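Local coordinates for protein quinone oxidoreductase (Thermus thermophilus, PDB 1IZ0) that probably catalyses the NADPH-dependent reduction of quinones and binds NADPH largely through a Rossmann-type nucleotide-binding domain, at residues S110-Y115 with E256-L261; L118-A123 with L240-T245; V193-G198 with G212-I217. All coordinates share one frame; numbering follows the deposited sequence.

Interaction 1 (S110-Y115 with E256-L261)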
loop_
_atom_site.group_PDB
_atom_site.type_symbol
_atom_site.label_atom_id
_atom_site.label_comp_id
_atom_site.label_asym_id
_atom_site.label_seq_id
_atom_site.Cartn_x
_atom_site.Cartn_y
_atom_site.Cartn_z
ATOM N N SER A 110 -1.733 -1.582 1.383
ATOM C CA SER A 110 -0.955 -2.379 0.430
ATOM C C SER A 110 -1.741 -3.475 -0.279
ATOM O O SER A 110 -1.761 -3.543 -1.512
ATOM C CB SER A 110 0.255 -3.009 1.133
ATOM O OG SER A 110 1.023 -2.025 1.809
ATOM N N PHE A 111 -2.394 -4.336 0.493
ATOM C CA PHE A 111 -3.143 -5.433 -0.097
ATOM C C PHE A 111 -4.384 -5.022 -0.864
ATOM O O PHE A 111 -4.701 -5.622 -1.898
ATOM C CB PHE A 111 -3.464 -6.463 0.986
ATOM C CG PHE A 111 -2.251 -7.208 1.450
ATOM C CD1 PHE A 111 -1.996 -8.499 1.001
ATOM C CD2 PHE A 111 -1.304 -6.578 2.255
ATOM C CE1 PHE A 111 -0.813 -9.149 1.339
ATOM C CE2 PHE A 111 -0.119 -7.215 2.600
ATOM C CZ PHE A 111 0.130 -8.504 2.139
ATOM N N LEU A 112 -5.090 -4.010 -0.379
ATOM C CA LEU A 112 -6.271 -3.543 -1.086
ATOM C C LEU A 112 -5.831 -2.911 -2.402
ATOM O O LEU A 112 -6.472 -3.095 -3.440
ATOM C CB LEU A 112 -7.039 -2.530 -0.232
ATOM C CG LEU A 112 -7.952 -3.196 0.804
ATOM C CD1 LEU A 112 -8.598 -2.150 1.712
ATOM C CD2 LEU A 112 -9.018 -4.001 0.065
ATOM N N THR A 113 -4.725 -2.177 -2.357
ATOM C CA THR A 113 -4.184 -1.534 -3.551
ATOM C C THR A 113 -3.751 -2.558 -4.593
ATOM O O THR A 113 -4.061 -2.421 -5.777
ATOM C CB THR A 113 -2.962 -0.659 -3.211
ATOM O OG1 THR A 113 -3.384 0.470 -2.433
ATOM C CG2 THR A 113 -2.279 -0.184 -4.487
ATOM N N ALA A 114 -3.029 -3.582 -4.152
ATOM C CA ALA A 114 -2.551 -4.611 -5.068
ATOM C C ALA A 114 -3.697 -5.389 -5.699
ATOM O O ALA A 114 -3.733 -5.581 -6.913
ATOM C CB ALA A 114 -1.610 -5.580 -4.335
ATOM N N TYR A 115 -4.624 -5.851 -4.872
ATOM C CA TYR A 115 -5.751 -6.624 -5.374
ATOM C C TYR A 115 -6.653 -5.807 -6.294
ATOM O O TYR A 115 -6.976 -6.245 -7.400
ATOM C CB TYR A 115 -6.578 -7.189 -4.210
ATOM C CG TYR A 115 -7.806 -7.951 -4.662
ATOM C CD1 TYR A 115 -9.023 -7.300 -4.849
ATOM C CD2 TYR A 115 -7.735 -9.317 -4.958
ATOM C CE1 TYR A 115 -10.143 -7.988 -5.323
ATOM C CE2 TYR A 115 -8.846 -10.015 -5.433
ATOM C CZ TYR A 115 -10.042 -9.342 -5.614
ATOM O OH TYR A 115 -11.135 -10.015 -6.104
ATOM N N GLU A 256 -16.031 -7.551 -2.293
ATOM C CA GLU A 256 -15.421 -8.543 -3.179
ATOM C C GLU A 256 -13.939 -8.733 -2.822
ATOM O O GLU A 256 -13.464 -9.857 -2.659
ATOM C CB GLU A 256 -15.546 -8.071 -4.629
ATOM C CG GLU A 256 -15.673 -9.172 -5.675
ATOM C CD GLU A 256 -14.573 -10.209 -5.597
ATOM O OE1 GLU A 256 -14.574 -11.016 -4.638
ATOM O OE2 GLU A 256 -13.707 -10.223 -6.496
ATOM N N ALA A 257 -13.214 -7.626 -2.704
ATOM C CA ALA A 257 -11.799 -7.680 -2.371
ATOM C C ALA A 257 -11.582 -8.340 -1.016
ATOM O O ALA A 257 -10.725 -9.204 -0.870
ATOM C CB ALA A 257 -11.208 -6.275 -2.362
ATOM N N LEU A 258 -12.360 -7.938 -0.018
ATOM C CA LEU A 258 -12.196 -8.518 1.308
ATOM C C LEU A 258 -12.594 -9.980 1.318
ATOM O O LEU A 258 -12.039 -10.777 2.072
ATOM C CB LEU A 258 -13.003 -7.731 2.345
ATOM C CG LEU A 258 -12.525 -6.282 2.517
ATOM C CD1 LEU A 258 -13.236 -5.649 3.710
ATOM C CD2 LEU A 258 -11.009 -6.254 2.724
ATOM N N GLY A 259 -13.545 -10.337 0.466
ATOM C CA GLY A 259 -13.977 -11.720 0.399
ATOM C C GLY A 259 -12.854 -12.595 -0.111
ATOM O O GLY A 259 -12.840 -13.808 0.102
ATOM N N PHE A 260 -11.894 -11.978 -0.786
ATOM C CA PHE A 260 -10.766 -12.722 -1.328
ATOM C C PHE A 260 -9.533 -12.621 -0.444
ATOM O O PHE A 260 -8.819 -13.602 -0.253
ATOM C CB PHE A 260 -10.444 -12.215 -2.732
ATOM C CG PHE A 260 -9.225 -12.846 -3.342
ATOM C CD1 PHE A 260 -7.959 -12.343 -3.076
ATOM C CD2 PHE A 260 -9.345 -13.942 -4.185
ATOM C CE1 PHE A 260 -6.828 -12.919 -3.638
ATOM C CE2 PHE A 260 -8.218 -14.525 -4.752
ATOM C CZ PHE A 260 -6.955 -14.009 -4.477
ATOM N N LEU A 261 -9.295 -11.432 0.097
ATOM C CA LEU A 261 -8.133 -11.184 0.942
ATOM C C LEU A 261 -8.218 -11.700 2.387
ATOM O O LEU A 261 -7.281 -12.340 2.871
ATOM C CB LEU A 261 -7.838 -9.682 0.958
ATOM C CG LEU A 261 -7.462 -9.042 -0.384
ATOM C CD1 LEU A 261 -7.437 -7.523 -0.236
ATOM C CD2 LEU A 261 -6.113 -9.558 -0.852
#
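Tyr115 of helix 108-120 enters helix 251-261 as a knob into a hole, the hole being lined by Glu256, Ala257, Phe260 and Leu261. The two helices run steeply across each other, their segments meeting at 111° between N-to-C directions, and Tyr115 has the largest share of the contact. CG of Tyr115 is anti to the backbone N (chi1 177°), which points CG toward helix 251-261. The ring passes between Ala257 and Phe260. On the Ala257 flank, CD1 of Tyr115 lies 3.5 Å from CB of Ala257, and CE1 of Tyr115 is 3.4 Å from CA of Ala257; a small residue lets the ring come this near the backbone. On the Phe260 flank, CE2 of Tyr115 sits over one face of the Phe260 ring, 3.4 Å from its CD1, with the two ring planes inclined at 32°. Beyond the ring, OH of Tyr115 reaches to 2.6 Å from OE2 of Glu256, which lies at the ring edge in its plane while the carboxylate plane stands nearly perpendicular to the ring plane. Leu261 packs nearer the helix 108-120 backbone: its CD1 is 3.7 Å from O of Phe111 and 3.9 Å from CD2 of Leu112. That CD2 of Leu112 also meets CD2 of Leu258 at 4.0 Å. Phe111 continues away onto Ala141 and Val145 of helix 137-148, while Phe260 has a cation-pi partner in Arg264. The chemistry is therefore graded along the tyrosine: carbon against carbon from CB to the ring, then a polar end where the phenol oxygen lies beside the carboxylate of Glu256, which is exposed, so this end of the contact is probably the one nearer solvent.

Interaction 2 (L118-A123 with L240-T245)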
loop_
_atom_site.group_PDB
_atom_site.type_symbol
_atom_site.label_atom_id
_atom_site.label_comp_id
_atom_site.label_asym_id
_atom_site.label_seq_id
_atom_site.Cartn_x
_atom_site.Cartn_y
_atom_site.Cartn_z
ATOM N N LEU A 118 -4.893 -5.143 -9.628
ATOM C CA LEU A 118 -4.877 -6.306 -10.506
ATOM C C LEU A 118 -6.296 -6.648 -10.953
ATOM O O LEU A 118 -6.537 -6.958 -12.132
ATOM C CB LEU A 118 -4.229 -7.499 -9.788
ATOM C CG LEU A 118 -2.716 -7.361 -9.545
ATOM C CD1 LEU A 118 -2.273 -8.280 -8.414
ATOM C CD2 LEU A 118 -1.958 -7.674 -10.836
ATOM N N LYS A 119 -7.241 -6.579 -10.020
ATOM C CA LYS A 119 -8.628 -6.886 -10.346
ATOM C C LYS A 119 -9.116 -5.944 -11.444
ATOM O O LYS A 119 -9.802 -6.371 -12.368
ATOM C CB LYS A 119 -9.510 -6.756 -9.104
ATOM N N ARG A 120 -8.754 -4.667 -11.361
ATOM C CA ARG A 120 -9.196 -3.727 -12.385
ATOM C C ARG A 120 -8.526 -3.952 -13.738
ATOM O O ARG A 120 -9.119 -3.665 -14.778
ATOM C CB ARG A 120 -8.966 -2.275 -11.968
ATOM C CG ARG A 120 -9.655 -1.316 -12.948
ATOM C CD ARG A 120 -9.279 0.123 -12.736
ATOM N NE ARG A 120 -9.652 0.581 -11.408
ATOM C CZ ARG A 120 -9.229 1.720 -10.876
ATOM N NH1 ARG A 120 -8.420 2.511 -11.570
ATOM N NH2 ARG A 120 -9.602 2.058 -9.650
ATOM N N ALA A 121 -7.289 -4.437 -13.732
ATOM C CA ALA A 121 -6.592 -4.708 -14.988
ATOM C C ALA A 121 -6.995 -6.101 -15.485
ATOM O O ALA A 121 -6.387 -6.650 -16.403
ATOM C CB ALA A 121 -5.086 -4.631 -14.784
ATOM N N GLN A 122 -8.029 -6.665 -14.866
ATOM C CA GLN A 122 -8.526 -7.988 -15.231
ATOM C C GLN A 122 -7.409 -9.033 -15.350
ATOM O O GLN A 122 -7.305 -9.735 -16.356
ATOM C CB GLN A 122 -9.307 -7.903 -16.546
ATOM C CG GLN A 122 -10.522 -6.982 -16.483
ATOM C CD GLN A 122 -11.193 -6.810 -17.839
ATOM O OE1 GLN A 122 -11.658 -7.777 -18.444
ATOM N NE2 GLN A 122 -11.247 -5.574 -18.319
ATOM N N ALA A 123 -6.574 -9.133 -14.319
ATOM C CA ALA A 123 -5.485 -10.102 -14.318
ATOM C C ALA A 123 -6.093 -11.503 -14.315
ATOM O O ALA A 123 -6.942 -11.820 -13.484
ATOM C CB ALA A 123 -4.617 -9.909 -13.088
ATOM N N LEU A 240 -3.979 2.347 -17.023
ATOM C CA LEU A 240 -5.039 2.584 -16.057
ATOM C C LEU A 240 -4.516 3.379 -14.873
ATOM O O LEU A 240 -3.584 2.948 -14.198
ATOM C CB LEU A 240 -5.614 1.251 -15.565
ATOM C CG LEU A 240 -6.082 0.265 -16.643
ATOM C CD1 LEU A 240 -4.878 -0.360 -17.321
ATOM C CD2 LEU A 240 -6.928 -0.832 -16.003
ATOM N N GLY A 241 -5.105 4.548 -14.640
ATOM C CA GLY A 241 -4.689 5.366 -13.518
ATOM C C GLY A 241 -5.356 4.745 -12.318
ATOM O O GLY A 241 -6.491 4.269 -12.416
ATOM N N PHE A 242 -4.675 4.740 -11.182
ATOM C CA PHE A 242 -5.246 4.127 -9.995
ATOM C C PHE A 242 -5.079 4.958 -8.730
ATOM O O PHE A 242 -4.009 5.490 -8.461
ATOM C CB PHE A 242 -4.618 2.737 -9.796
ATOM C CG PHE A 242 -5.164 1.982 -8.618
ATOM C CD1 PHE A 242 -4.741 2.278 -7.329
ATOM C CD2 PHE A 242 -6.141 1.010 -8.799
ATOM C CE1 PHE A 242 -5.287 1.618 -6.235
ATOM C CE2 PHE A 242 -6.698 0.345 -7.712
ATOM C CZ PHE A 242 -6.272 0.649 -6.429
ATOM N N TRP A 243 -6.155 5.064 -7.961
ATOM C CA TRP A 243 -6.140 5.785 -6.691
ATOM C C TRP A 243 -7.138 5.083 -5.773
ATOM O O TRP A 243 -8.343 5.079 -6.027
ATOM C CB TRP A 243 -6.516 7.257 -6.883
ATOM C CG TRP A 243 -6.381 8.039 -5.614
ATOM C CD1 TRP A 243 -5.513 7.785 -4.589
ATOM C CD2 TRP A 243 -7.131 9.199 -5.227
ATOM N NE1 TRP A 243 -5.680 8.709 -3.586
ATOM C CE2 TRP A 243 -6.665 9.589 -3.951
ATOM C CE3 TRP A 243 -8.154 9.944 -5.832
ATOM C CZ2 TRP A 243 -7.187 10.692 -3.266
ATOM C CZ3 TRP A 243 -8.677 11.044 -5.149
ATOM C CH2 TRP A 243 -8.189 11.405 -3.877
ATOM N N LEU A 244 -6.616 4.483 -4.707
ATOM C CA LEU A 244 -7.409 3.716 -3.746
ATOM C C LEU A 244 -8.581 4.426 -3.054
ATOM O O LEU A 244 -9.705 3.914 -3.039
ATOM C CB LEU A 244 -6.457 3.128 -2.691
ATOM C CG LEU A 244 -6.824 1.990 -1.727
ATOM C CD1 LEU A 244 -7.423 2.564 -0.474
ATOM C CD2 LEU A 244 -7.764 0.996 -2.391
ATOM N N THR A 245 -8.317 5.602 -2.494
ATOM C CA THR A 245 -9.321 6.359 -1.754
ATOM C C THR A 245 -10.749 6.347 -2.304
ATOM O O THR A 245 -11.660 5.859 -1.636
ATOM C CB THR A 245 -8.848 7.815 -1.545
ATOM O OG1 THR A 245 -7.616 7.804 -0.807
ATOM C CG2 THR A 245 -9.882 8.618 -0.767
#
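Gly241 O lies 2.7 Å from NH1 of Arg120, at the edge of the guanidinium and close to its plane. The same guanidinium lays one face against Phe242, whose CD2 is 3.7 Å from NH2 of Arg120 and displaced toward the rim of the planar group; guanidinium and ring planes are 29° apart. The arginine gets there with CG anti to the backbone N (chi1 -170°) and CD extended beyond it, and then bends at chi3 (-61°), which turns NE out of the line of the chain. Its aliphatic part slides past Leu240 in the opposite direction, with CG of Arg120 4.1 Å from CD2 of Leu240. That methyl also rests 3.8 Å from O of Arg120 and 4.0 Å from CA of Ala121, so Leu240 covers the last turn of helix 108-120. An alanine at Arg120 would probably leave Gly241 O without its cationic neighbour and open a gap beside Phe242 and Leu240 CD2, although the leucine would keep its backbone contacts. Past Ala121 the helix closes in a Schellman motif with Gln122 as its C-prime residue: Ala123 N bonds Leu118 O at 3.1 Å, and Gln122 N bonds Lys119 O at 3.1 Å. Ala121 O beyond the last turn is taken by NH1 of Arg213. Phe242 also packs on Thr113 and Leu116, and so lies against the side of helix 108-120 as well as against the face of the guanidinium. Phe242 and Leu244 contact NADPH in a complex of this enzyme. The helix end thus packs on strand 238-241, an outermost strand of the parallel sheet, and on the loop that leaves it, at the carboxyl-end margin of a Rossmann-type sheet where the cofactor is bound.

Interaction 3 (V193-G198 with G212-I217)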
loop_
_atom_site.group_PDB
_atom_site.type_symbol
_atom_site.label_atom_id
_atom_site.label_comp_id
_atom_site.label_asym_id
_atom_site.label_seq_id
_atom_site.Cartn_x
_atom_site.Cartn_y
_atom_site.Cartn_z
ATOM N N VAL A 193 1.760 -4.589 -15.750
ATOM C CA VAL A 193 2.831 -3.880 -15.078
ATOM C C VAL A 193 2.191 -3.005 -14.003
ATOM O O VAL A 193 1.249 -2.264 -14.287
ATOM C CB VAL A 193 3.622 -2.970 -16.045
ATOM C CG1 VAL A 193 4.608 -2.114 -15.250
ATOM C CG2 VAL A 193 4.372 -3.816 -17.076
ATOM N N LEU A 194 2.669 -3.130 -12.767
ATOM C CA LEU A 194 2.165 -2.310 -11.669
ATOM C C LEU A 194 3.227 -1.240 -11.522
ATOM O O LEU A 194 4.287 -1.479 -10.950
ATOM C CB LEU A 194 2.036 -3.125 -10.376
ATOM C CG LEU A 194 1.002 -4.260 -10.388
ATOM C CD1 LEU A 194 0.945 -4.930 -9.012
ATOM C CD2 LEU A 194 -0.367 -3.713 -10.757
ATOM N N GLU A 195 2.939 -0.068 -12.079
ATOM C CA GLU A 195 3.855 1.068 -12.084
ATOM C C GLU A 195 3.839 1.964 -10.858
ATOM O O GLU A 195 2.836 2.628 -10.596
ATOM C CB GLU A 195 3.558 1.942 -13.298
ATOM C CG GLU A 195 4.504 1.761 -14.457
ATOM C CD GLU A 195 5.890 2.251 -14.134
ATOM O OE1 GLU A 195 6.015 3.394 -13.646
ATOM O OE2 GLU A 195 6.852 1.497 -14.372
ATOM N N VAL A 196 4.951 2.003 -10.127
ATOM C CA VAL A 196 5.070 2.872 -8.951
ATOM C C VAL A 196 6.270 3.809 -9.119
ATOM O O VAL A 196 6.382 4.816 -8.430
ATOM C CB VAL A 196 5.242 2.066 -7.641
ATOM C CG1 VAL A 196 3.962 1.302 -7.335
ATOM C CG2 VAL A 196 6.425 1.103 -7.762
ATOM N N ARG A 197 7.159 3.470 -10.048
ATOM C CA ARG A 197 8.341 4.284 -10.330
ATOM C C ARG A 197 7.886 5.575 -11.018
ATOM O O ARG A 197 8.302 6.674 -10.641
ATOM C CB ARG A 197 9.303 3.507 -11.233
ATOM C CG ARG A 197 9.843 2.226 -10.607
ATOM C CD ARG A 197 11.183 2.455 -9.922
ATOM N NE ARG A 197 12.263 2.594 -10.897
ATOM C CZ ARG A 197 13.484 3.034 -10.608
ATOM N NH1 ARG A 197 13.794 3.387 -9.365
ATOM N NH2 ARG A 197 14.397 3.127 -11.568
ATOM N N GLY A 198 7.038 5.425 -12.035
ATOM C CA GLY A 198 6.490 6.572 -12.747
ATOM C C GLY A 198 7.380 7.405 -13.656
ATOM O O GLY A 198 6.873 8.216 -14.438
ATOM N N GLY A 212 -1.426 -5.962 -23.379
ATOM C CA GLY A 212 -0.892 -5.641 -22.065
ATOM C C GLY A 212 -1.478 -4.421 -21.384
ATOM O O GLY A 212 -1.989 -3.511 -22.039
ATOM N N ARG A 213 -1.432 -4.397 -20.056
ATOM C CA ARG A 213 -1.941 -3.237 -19.345
ATOM C C ARG A 213 -1.066 -2.784 -18.192
ATOM O O ARG A 213 -0.594 -3.590 -17.380
ATOM C CB ARG A 213 -3.385 -3.457 -18.866
ATOM C CG ARG A 213 -3.716 -4.847 -18.383
ATOM C CD ARG A 213 -4.713 -5.520 -19.318
ATOM N NE ARG A 213 -4.155 -6.743 -19.892
ATOM C CZ ARG A 213 -4.262 -7.957 -19.357
ATOM N NH1 ARG A 213 -4.921 -8.145 -18.214
ATOM N NH2 ARG A 213 -3.703 -8.992 -19.976
ATOM N N LEU A 214 -0.849 -1.473 -18.149
ATOM C CA LEU A 214 -0.051 -0.831 -17.120
ATOM C C LEU A 214 -0.971 -0.098 -16.145
ATOM O O LEU A 214 -1.846 0.669 -16.561
ATOM C CB LEU A 214 0.925 0.161 -17.764
ATOM C CG LEU A 214 1.929 0.860 -16.835
ATOM C CD1 LEU A 214 3.277 0.943 -17.538
ATOM C CD2 LEU A 214 1.420 2.253 -16.448
ATOM N N VAL A 215 -0.778 -0.349 -14.853
ATOM C CA VAL A 215 -1.570 0.295 -13.818
ATOM C C VAL A 215 -0.679 1.351 -13.182
ATOM O O VAL A 215 0.327 1.029 -12.558
ATOM C CB VAL A 215 -2.013 -0.710 -12.737
ATOM C CG1 VAL A 215 -2.880 -0.012 -11.710
ATOM C CG2 VAL A 215 -2.781 -1.863 -13.377
ATOM N N TYR A 216 -1.040 2.615 -13.353
ATOM C CA TYR A 216 -0.237 3.692 -12.803
ATOM C C TYR A 216 -0.637 3.986 -11.363
ATOM O O TYR A 216 -1.659 4.621 -11.102
ATOM C CB TYR A 216 -0.392 4.935 -13.675
ATOM C CG TYR A 216 0.695 5.960 -13.485
ATOM C CD1 TYR A 216 0.619 6.908 -12.462
ATOM C CD2 TYR A 216 1.799 5.995 -14.338
ATOM C CE1 TYR A 216 1.614 7.873 -12.296
ATOM C CE2 TYR A 216 2.801 6.952 -14.183
ATOM C CZ TYR A 216 2.702 7.890 -13.162
ATOM O OH TYR A 216 3.680 8.849 -13.014
ATOM N N ILE A 217 0.181 3.506 -10.433
ATOM C CA ILE A 217 -0.061 3.691 -9.009
ATOM C C ILE A 217 0.918 4.698 -8.407
ATOM O O ILE A 217 0.655 5.268 -7.348
ATOM C CB ILE A 217 0.078 2.359 -8.254
ATOM C CG1 ILE A 217 -0.865 1.325 -8.864
ATOM C CG2 ILE A 217 -0.235 2.562 -6.779
ATOM C CD1 ILE A 217 -0.658 -0.079 -8.344
#
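Glu195 and Leu214 lie obliquely across each other on one face of the parallel sheet, CG of Glu195 3.4 Å from CD1 of Leu214. Val193 joins them from the next position on that face, its CG1 4.0 Å from the same leucine methyl and again at a slant. On the other face Leu194 and Val215 run side by side in the same direction, with Leu194 CD2 4.0 Å from Val215 CB. Val196 and Ile217 lie likewise alongside each other beyond the strands' bridged part, Val196 CG1 4.1 Å from Ile217 CB; Ile217 contacts NADPH in the complex. Four backbone bonds join the strands, of which Val215 N to Val193 O, 2.8 Å, is almost straight at 174°. The strands belong to a beta-alpha-beta unit whose helix 201-205 covers the face of Glu195, Leu214 and Tyr216. The carboxylate of Glu195 turns back to its own loop, where OE1 accepts Gly198 N at 2.8 Å. OE2 is bonded to Ser204 and Gln132. OH of Tyr216 lies 3.6 Å from CA of Gly198. The buried acid is thus held at both oxygens, which would probably steady its charge and tie the loop after the strand to the sheet.

How the interactions relate
Interaction 1 is the most buried of the three and is mostly apolar, a helix-to-helix joint; interaction 2 lies at the surface and adds a charged arginine, while interaction 3 is partly buried and relies on regular backbone bonding. Interactions 1 and 2 both use helix 108-120, and meet where Thr113 and Leu112 pack on Leu244 and Thr113 on Phe242. Interactions 2 and 3 share the parallel sheet: strand 238-241 pairs with 212-216, Leu240 N lying 2.8 Å from Leu214 O. Thr113 also touches Ile217, which brings all three together around residues that bind NADPH. Along the chain, interaction 3 is nested within interaction 2, and interaction 2 within interaction 1.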